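Local coordinates for protein vacuolar aminopeptidase 1 (PDB 5JGF) that removes N-terminal amino acids, preferably neutral or hydrophobic ones, from peptides in the yeast vacuole as a zinc-dependent, dodecameric M18 aminopeptidase, at residues L99-F104 / G212-L218; I74-R80 / T283-F289. All coordinates share one frame; numbering follows the deposited sequence.

Contact 1. Residues L99-F104 / G212-L218; sequences LKPVSF and GKHCIHL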
loop_
_atom_site.group_PDB
_atom_site.type_symbol
_atom_site.label_atom_id
_atom_site.label_comp_id
_atom_site.label_asym_id
_atom_site.label_seq_id
_atom_site.Cartn_x
_atom_site.Cartn_y
_atom_site.Cartn_z
ATOM N N LEU D 99 -26.802 24.288 -21.774
ATOM C CA LEU D 99 -26.710 23.523 -23.009
ATOM C C LEU D 99 -25.392 23.956 -23.639
ATOM O O LEU D 99 -25.015 25.124 -23.549
ATOM C CB LEU D 99 -27.858 23.857 -23.966
ATOM C CG LEU D 99 -29.041 22.892 -23.968
ATOM C CD1 LEU D 99 -29.782 22.992 -22.644
ATOM C CD2 LEU D 99 -29.966 23.224 -25.127
ATOM N N LYS D 100 -24.683 23.023 -24.261
ATOM C CA LYS D 100 -23.419 23.357 -24.902
ATOM C C LYS D 100 -23.686 24.122 -26.200
ATOM O O LYS D 100 -24.804 24.106 -26.710
ATOM C CB LYS D 100 -22.629 22.076 -25.189
ATOM C CG LYS D 100 -21.918 21.524 -23.955
ATOM C CD LYS D 100 -21.373 20.127 -24.191
ATOM C CE LYS D 100 -20.527 19.660 -23.008
ATOM N NZ LYS D 100 -20.629 18.178 -22.847
ATOM N N PRO D 101 -22.668 24.826 -26.731
ATOM C CA PRO D 101 -22.799 25.595 -27.976
ATOM C C PRO D 101 -23.450 24.723 -29.045
ATOM O O PRO D 101 -24.253 25.190 -29.855
ATOM C CB PRO D 101 -21.356 25.960 -28.297
ATOM C CG PRO D 101 -20.794 26.208 -26.934
ATOM C CD PRO D 101 -21.336 25.031 -26.132
ATOM N N VAL D 102 -23.085 23.447 -29.042
ATOM C CA VAL D 102 -23.672 22.468 -29.949
ATOM C C VAL D 102 -24.186 21.396 -28.991
ATOM O O VAL D 102 -23.400 20.631 -28.434
ATOM C CB VAL D 102 -22.626 21.839 -30.905
ATOM C CG1 VAL D 102 -23.284 20.755 -31.753
ATOM C CG2 VAL D 102 -22.020 22.911 -31.803
ATOM N N SER D 103 -25.499 21.360 -28.777
ATOM C CA SER D 103 -26.076 20.384 -27.855
ATOM C C SER D 103 -26.453 19.098 -28.566
ATOM O O SER D 103 -26.843 18.122 -27.927
ATOM C CB SER D 103 -27.324 20.958 -27.181
ATOM O OG SER D 103 -28.413 21.006 -28.089
ATOM N N PHE D 104 -26.332 19.098 -29.889
ATOM C CA PHE D 104 -26.694 17.930 -30.680
ATOM C C PHE D 104 -25.921 16.663 -30.339
ATOM O O PHE D 104 -24.703 16.683 -30.170
ATOM C CB PHE D 104 -26.540 18.239 -32.176
ATOM C CG PHE D 104 -27.026 17.133 -33.076
ATOM C CD1 PHE D 104 -26.250 15.999 -33.292
ATOM C CD2 PHE D 104 -28.279 17.211 -33.677
ATOM C CE1 PHE D 104 -26.715 14.955 -34.093
ATOM C CE2 PHE D 104 -28.754 16.175 -34.480
ATOM C CZ PHE D 104 -27.969 15.043 -34.687
ATOM N N GLY D 212 -28.505 22.029 -37.229
ATOM C CA GLY D 212 -27.389 21.113 -37.115
ATOM C C GLY D 212 -26.668 21.237 -35.786
ATOM O O GLY D 212 -26.036 20.281 -35.335
ATOM N N LYS D 213 -26.760 22.405 -35.152
ATOM C CA LYS D 213 -26.102 22.626 -33.866
ATOM C C LYS D 213 -26.945 22.097 -32.708
ATOM O O LYS D 213 -26.432 21.811 -31.627
ATOM C CB LYS D 213 -25.818 24.116 -33.660
ATOM C CG LYS D 213 -24.760 24.686 -34.594
ATOM C CD LYS D 213 -24.377 26.099 -34.181
ATOM C CE LYS D 213 -23.194 26.624 -34.986
ATOM N NZ LYS D 213 -23.477 26.664 -36.447
ATOM N N HIS D 214 -28.246 21.980 -32.949
ATOM C CA HIS D 214 -29.192 21.478 -31.961
ATOM C C HIS D 214 -30.204 20.663 -32.754
ATOM O O HIS D 214 -30.534 21.028 -33.878
ATOM C CB HIS D 214 -29.899 22.641 -31.265
ATOM C CG HIS D 214 -28.962 23.627 -30.641
ATOM N ND1 HIS D 214 -28.240 23.350 -29.500
ATOM C CD2 HIS D 214 -28.605 24.877 -31.019
ATOM C CE1 HIS D 214 -27.479 24.388 -29.201
ATOM N NE2 HIS D 214 -27.681 25.328 -30.107
ATOM N N CYS D 215 -30.694 19.565 -32.184
ATOM C CA CYS D 215 -31.653 18.735 -32.906
ATOM C C CYS D 215 -32.852 19.576 -33.318
ATOM O O CYS D 215 -33.264 20.492 -32.603
ATOM C CB CYS D 215 -32.109 17.552 -32.050
ATOM S SG CYS D 215 -33.058 18.012 -30.609
ATOM N N ILE D 216 -33.404 19.256 -34.482
ATOM C CA ILE D 216 -34.543 19.987 -35.017
ATOM C C ILE D 216 -35.738 20.025 -34.069
ATOM O O ILE D 216 -36.478 21.011 -34.048
ATOM C CB ILE D 216 -34.978 19.403 -36.385
ATOM C CG1 ILE D 216 -35.975 20.351 -37.055
ATOM C CG2 ILE D 216 -35.605 18.025 -36.200
ATOM C CD1 ILE D 216 -35.400 21.717 -37.347
ATOM N N HIS D 217 -35.929 18.968 -33.286
ATOM C CA HIS D 217 -37.041 18.927 -32.340
ATOM C C HIS D 217 -36.910 20.048 -31.316
ATOM O O HIS D 217 -37.882 20.744 -31.016
ATOM C CB HIS D 217 -37.085 17.573 -31.635
ATOM N N LEU D 218 -35.704 20.221 -30.783
ATOM C CA LEU D 218 -35.451 21.268 -29.797
ATOM C C LEU D 218 -35.605 22.655 -30.413
ATOM O O LEU D 218 -36.197 23.546 -29.803
ATOM C CB LEU D 218 -34.044 21.120 -29.207
ATOM C CG LEU D 218 -33.598 22.213 -28.221
ATOM C CD1 LEU D 218 -34.577 22.308 -27.054
ATOM C CD2 LEU D 218 -32.198 21.900 -27.708
HETATM O O HOH W 1 -26.166 27.585 -29.299
HETATM O O HOH W 2 -29.849 19.049 -29.510
#
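With OG of S103 set between its backbone N and carbonyl carbon (chi1 74°) and the H214 ring swung to the side of its own backbone N (chi1 -55°), hydroxyl and imidazole meet across two loops at the six-stranded antiparallel sheet of this M18 aminopeptidase. Residues 99-104 follow on from strand 96-99; residues 212-218 run into helix 216-226. S103 OG lies near the imidazole plane, 2.7 Å from H214 ND1 in a hydrogen bond. Past CE1, the other ring nitrogen, NE2, bonds a water 2.8 Å away that donates to P101 O; with both nitrogens engaged, the ring's rotation is fixed. Beside it the backbones join: F104 N donates to K213 O at 3.2 Å, approaching from above the carbonyl plane, and V102 CA adds a CA-H...O contact to the same oxygen. The F104 ring turns its edge to the backbone around C215 N. At the other end L99 and L218 meet tip to tip, CD2 to CD2 at 3.7 Å, and both touch I134 of strand 132-140. A second subunit packs on this loop, its H361 accepting from V102 N, while I251 of a third touches L218. C215 is the N-cap of helix 216-226: its SG accepts from L218 N at 3.5 Å, and its own N donates to a second water, which also bonds S103 OG.

Contact 2. Residues I74-R80 / T283-F289; sequences ILGKNWR and TEESDLF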
loop_
_atom_site.group_PDB
_atom_site.type_symbol
_atom_site.label_atom_id
_atom_site.label_comp_id
_atom_site.label_asym_id
_atom_site.label_seq_id
_atom_site.Cartn_x
_atom_site.Cartn_y
_atom_site.Cartn_z
ATOM N N ILE D 74 -31.775 54.951 -5.998
ATOM C CA ILE D 74 -32.589 56.103 -5.640
ATOM C C ILE D 74 -31.612 57.210 -5.267
ATOM O O ILE D 74 -30.812 57.054 -4.343
ATOM C CB ILE D 74 -33.483 55.792 -4.428
ATOM C CG1 ILE D 74 -34.277 54.508 -4.685
ATOM C CG2 ILE D 74 -34.432 56.962 -4.165
ATOM C CD1 ILE D 74 -35.049 54.014 -3.475
ATOM N N LEU D 75 -31.676 58.321 -5.992
ATOM C CA LEU D 75 -30.784 59.450 -5.756
ATOM C C LEU D 75 -31.581 60.670 -5.307
ATOM O O LEU D 75 -32.460 61.143 -6.025
ATOM C CB LEU D 75 -30.012 59.763 -7.040
ATOM C CG LEU D 75 -29.049 60.957 -7.071
ATOM C CD1 LEU D 75 -28.002 60.841 -5.971
ATOM C CD2 LEU D 75 -28.386 61.010 -8.436
ATOM N N GLY D 76 -31.268 61.171 -4.118
ATOM C CA GLY D 76 -31.982 62.321 -3.590
ATOM C C GLY D 76 -31.487 63.651 -4.121
ATOM O O GLY D 76 -30.292 63.840 -4.341
ATOM N N LYS D 77 -32.415 64.580 -4.318
ATOM C CA LYS D 77 -32.081 65.905 -4.823
ATOM C C LYS D 77 -31.053 66.597 -3.938
ATOM O O LYS D 77 -30.219 67.359 -4.424
ATOM C CB LYS D 77 -33.344 66.766 -4.903
ATOM C CG LYS D 77 -33.090 68.213 -5.296
ATOM C CD LYS D 77 -34.386 69.011 -5.301
ATOM C CE LYS D 77 -34.129 70.485 -5.582
ATOM N NZ LYS D 77 -35.382 71.290 -5.473
ATOM N N ASN D 78 -31.106 66.318 -2.640
ATOM C CA ASN D 78 -30.190 66.944 -1.695
ATOM C C ASN D 78 -28.980 66.100 -1.322
ATOM O O ASN D 78 -28.283 66.399 -0.354
ATOM C CB ASN D 78 -30.951 67.341 -0.431
ATOM C CG ASN D 78 -32.083 68.300 -0.724
ATOM O OD1 ASN D 78 -31.900 69.273 -1.453
ATOM N ND2 ASN D 78 -33.257 68.036 -0.157
ATOM N N TRP D 79 -28.721 65.050 -2.093
ATOM C CA TRP D 79 -27.575 64.194 -1.810
ATOM C C TRP D 79 -26.260 64.928 -2.048
ATOM O O TRP D 79 -26.160 65.777 -2.936
ATOM C CB TRP D 79 -27.607 62.942 -2.697
ATOM C CG TRP D 79 -26.403 62.054 -2.507
ATOM C CD1 TRP D 79 -26.152 61.228 -1.447
ATOM C CD2 TRP D 79 -25.271 61.943 -3.380
ATOM N NE1 TRP D 79 -24.934 60.610 -1.605
ATOM C CE2 TRP D 79 -24.372 61.028 -2.783
ATOM C CE3 TRP D 79 -24.928 62.526 -4.608
ATOM C CZ2 TRP D 79 -23.149 60.683 -3.373
ATOM C CZ3 TRP D 79 -23.712 62.181 -5.197
ATOM C CH2 TRP D 79 -22.838 61.265 -4.576
ATOM N N ARG D 80 -25.258 64.604 -1.238
ATOM C CA ARG D 80 -23.927 65.179 -1.381
ATOM C C ARG D 80 -22.937 64.070 -1.045
ATOM O O ARG D 80 -23.273 63.140 -0.312
ATOM C CB ARG D 80 -23.740 66.391 -0.455
ATOM C CG ARG D 80 -23.977 66.133 1.016
ATOM C CD ARG D 80 -24.167 67.454 1.759
ATOM N NE ARG D 80 -24.497 67.257 3.168
ATOM C CZ ARG D 80 -23.601 67.076 4.132
ATOM N NH1 ARG D 80 -22.304 67.070 3.847
ATOM N NH2 ARG D 80 -24.002 66.898 5.384
ATOM N N THR D 283 -37.698 61.813 -3.598
ATOM C CA THR D 283 -36.387 62.234 -4.044
ATOM C C THR D 283 -36.179 63.740 -4.013
ATOM O O THR D 283 -35.047 64.205 -3.936
ATOM C CB THR D 283 -36.118 61.688 -5.446
ATOM O OG1 THR D 283 -37.235 61.979 -6.295
ATOM C CG2 THR D 283 -35.939 60.171 -5.373
ATOM N N GLU D 284 -37.263 64.509 -4.053
ATOM C CA GLU D 284 -37.154 65.969 -4.017
ATOM C C GLU D 284 -36.676 66.450 -2.650
ATOM O O GLU D 284 -36.059 67.510 -2.533
ATOM C CB GLU D 284 -38.515 66.605 -4.323
ATOM C CG GLU D 284 -39.110 66.176 -5.650
ATOM C CD GLU D 284 -38.790 67.140 -6.773
ATOM O OE1 GLU D 284 -39.394 68.233 -6.800
ATOM O OE2 GLU D 284 -37.934 66.810 -7.621
ATOM N N GLU D 285 -36.958 65.655 -1.622
ATOM C CA GLU D 285 -36.593 65.992 -0.248
ATOM C C GLU D 285 -35.386 65.229 0.305
ATOM O O GLU D 285 -34.611 65.760 1.104
ATOM C CB GLU D 285 -37.803 65.747 0.661
ATOM C CG GLU D 285 -38.942 66.745 0.477
ATOM C CD GLU D 285 -40.300 66.170 0.844
ATOM O OE1 GLU D 285 -41.060 65.808 -0.081
ATOM O OE2 GLU D 285 -40.609 66.071 2.051
ATOM N N SER D 286 -35.224 63.988 -0.134
ATOM C CA SER D 286 -34.145 63.121 0.338
ATOM C C SER D 286 -32.712 63.560 0.035
ATOM O O SER D 286 -32.438 64.170 -0.999
ATOM C CB SER D 286 -34.362 61.706 -0.213
ATOM O OG SER D 286 -33.337 60.830 0.217
ATOM N N ASP D 287 -31.801 63.231 0.949
ATOM C CA ASP D 287 -30.385 63.545 0.783
ATOM C C ASP D 287 -29.569 62.251 0.731
ATOM O O ASP D 287 -28.367 62.250 0.988
ATOM C CB ASP D 287 -29.880 64.426 1.933
ATOM C CG ASP D 287 -30.038 63.771 3.296
ATOM O OD1 ASP D 287 -29.625 64.391 4.297
ATOM O OD2 ASP D 287 -30.574 62.644 3.373
ATOM N N LEU D 288 -30.230 61.152 0.381
ATOM C CA LEU D 288 -29.556 59.857 0.310
ATOM C C LEU D 288 -29.393 59.311 -1.107
ATOM O O LEU D 288 -30.069 59.743 -2.042
ATOM C CB LEU D 288 -30.323 58.828 1.147
ATOM C CG LEU D 288 -30.510 59.131 2.636
ATOM C CD1 LEU D 288 -31.464 58.113 3.242
ATOM C CD2 LEU D 288 -29.169 59.102 3.346
ATOM N N PHE D 289 -28.478 58.354 -1.238
ATOM C CA PHE D 289 -28.201 57.667 -2.498
ATOM C C PHE D 289 -28.231 56.201 -2.059
ATOM O O PHE D 289 -27.356 55.757 -1.313
ATOM C CB PHE D 289 -26.811 58.052 -3.025
ATOM C CG PHE D 289 -26.533 57.612 -4.450
ATOM C CD1 PHE D 289 -25.517 58.217 -5.183
ATOM C CD2 PHE D 289 -27.266 56.586 -5.046
ATOM C CE1 PHE D 289 -25.230 57.814 -6.489
ATOM C CE2 PHE D 289 -26.986 56.173 -6.353
ATOM C CZ PHE D 289 -25.968 56.788 -7.076
#
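In the nine-stranded mixed sheet of the zinc-peptidase fold, where strand 69-76 runs out into the type I turn G76-W79, the chain meets the loop leading into its neighbour, strand 289-295. L75 and F289 form an antiparallel, non-hydrogen-bonded pair with side chains on the same face. Past this pair the turn is held by backbone bonds to the loop: G76 N to L288 O, K77 N to T283 O at 2.7 Å and nearly straight (171°), and N78 N to S286 O. G76 lies so close to S286 O, 3.2 Å from its CA, that a side chain pointing there would clash. The N78 amide adds a bond from ND2 to E285 O, 2.9 Å, with the oxygen near the amide plane but the donor well above the carbonyl plane. F289 is gripped between two side chains. L75 CD1 lies over one face of its ring, 4.0 Å from the centroid, while the ring edge points at the W79 face in a T-shaped pair, centroids 5.2 Å apart and planes at 87°. With W79 CG anti to its backbone N (chi1 177°), the indole also receives F289 CB over its five-membered ring. An alanine in place of W79 would probably strip F289 of this aromatic cover and leave the carbonyl of G84, which accepts from NE1, without its donor. F324 of helix 312-324 packs on both L75 and W79. S286 closes an ST turn, its OG accepting from L288 N at 3.1 Å.

After two helices and the first strands, the chain runs through strand 69-76 into residues 74-80, then by way of strand 86-91 into the six-stranded antiparallel sheet and residues 99-104. Contact 1 closes a loop of 107 residues, holding strands but no helix, when 212-218 return to start helix 216-226. The chain goes on through helix 261-278 to 283-289, where contact 2 closes a wider loop of 202 residues, so contact 1 is nested inside contact 2. Their centres lie about 50 Å apart, on opposite sides of the chain's centre. Contact 2 ties elements of the nine-stranded mixed sheet within one subunit, whereas contact 1 joins the loop after strand 96-99 to the start of helix 216-226, where other subunits pack.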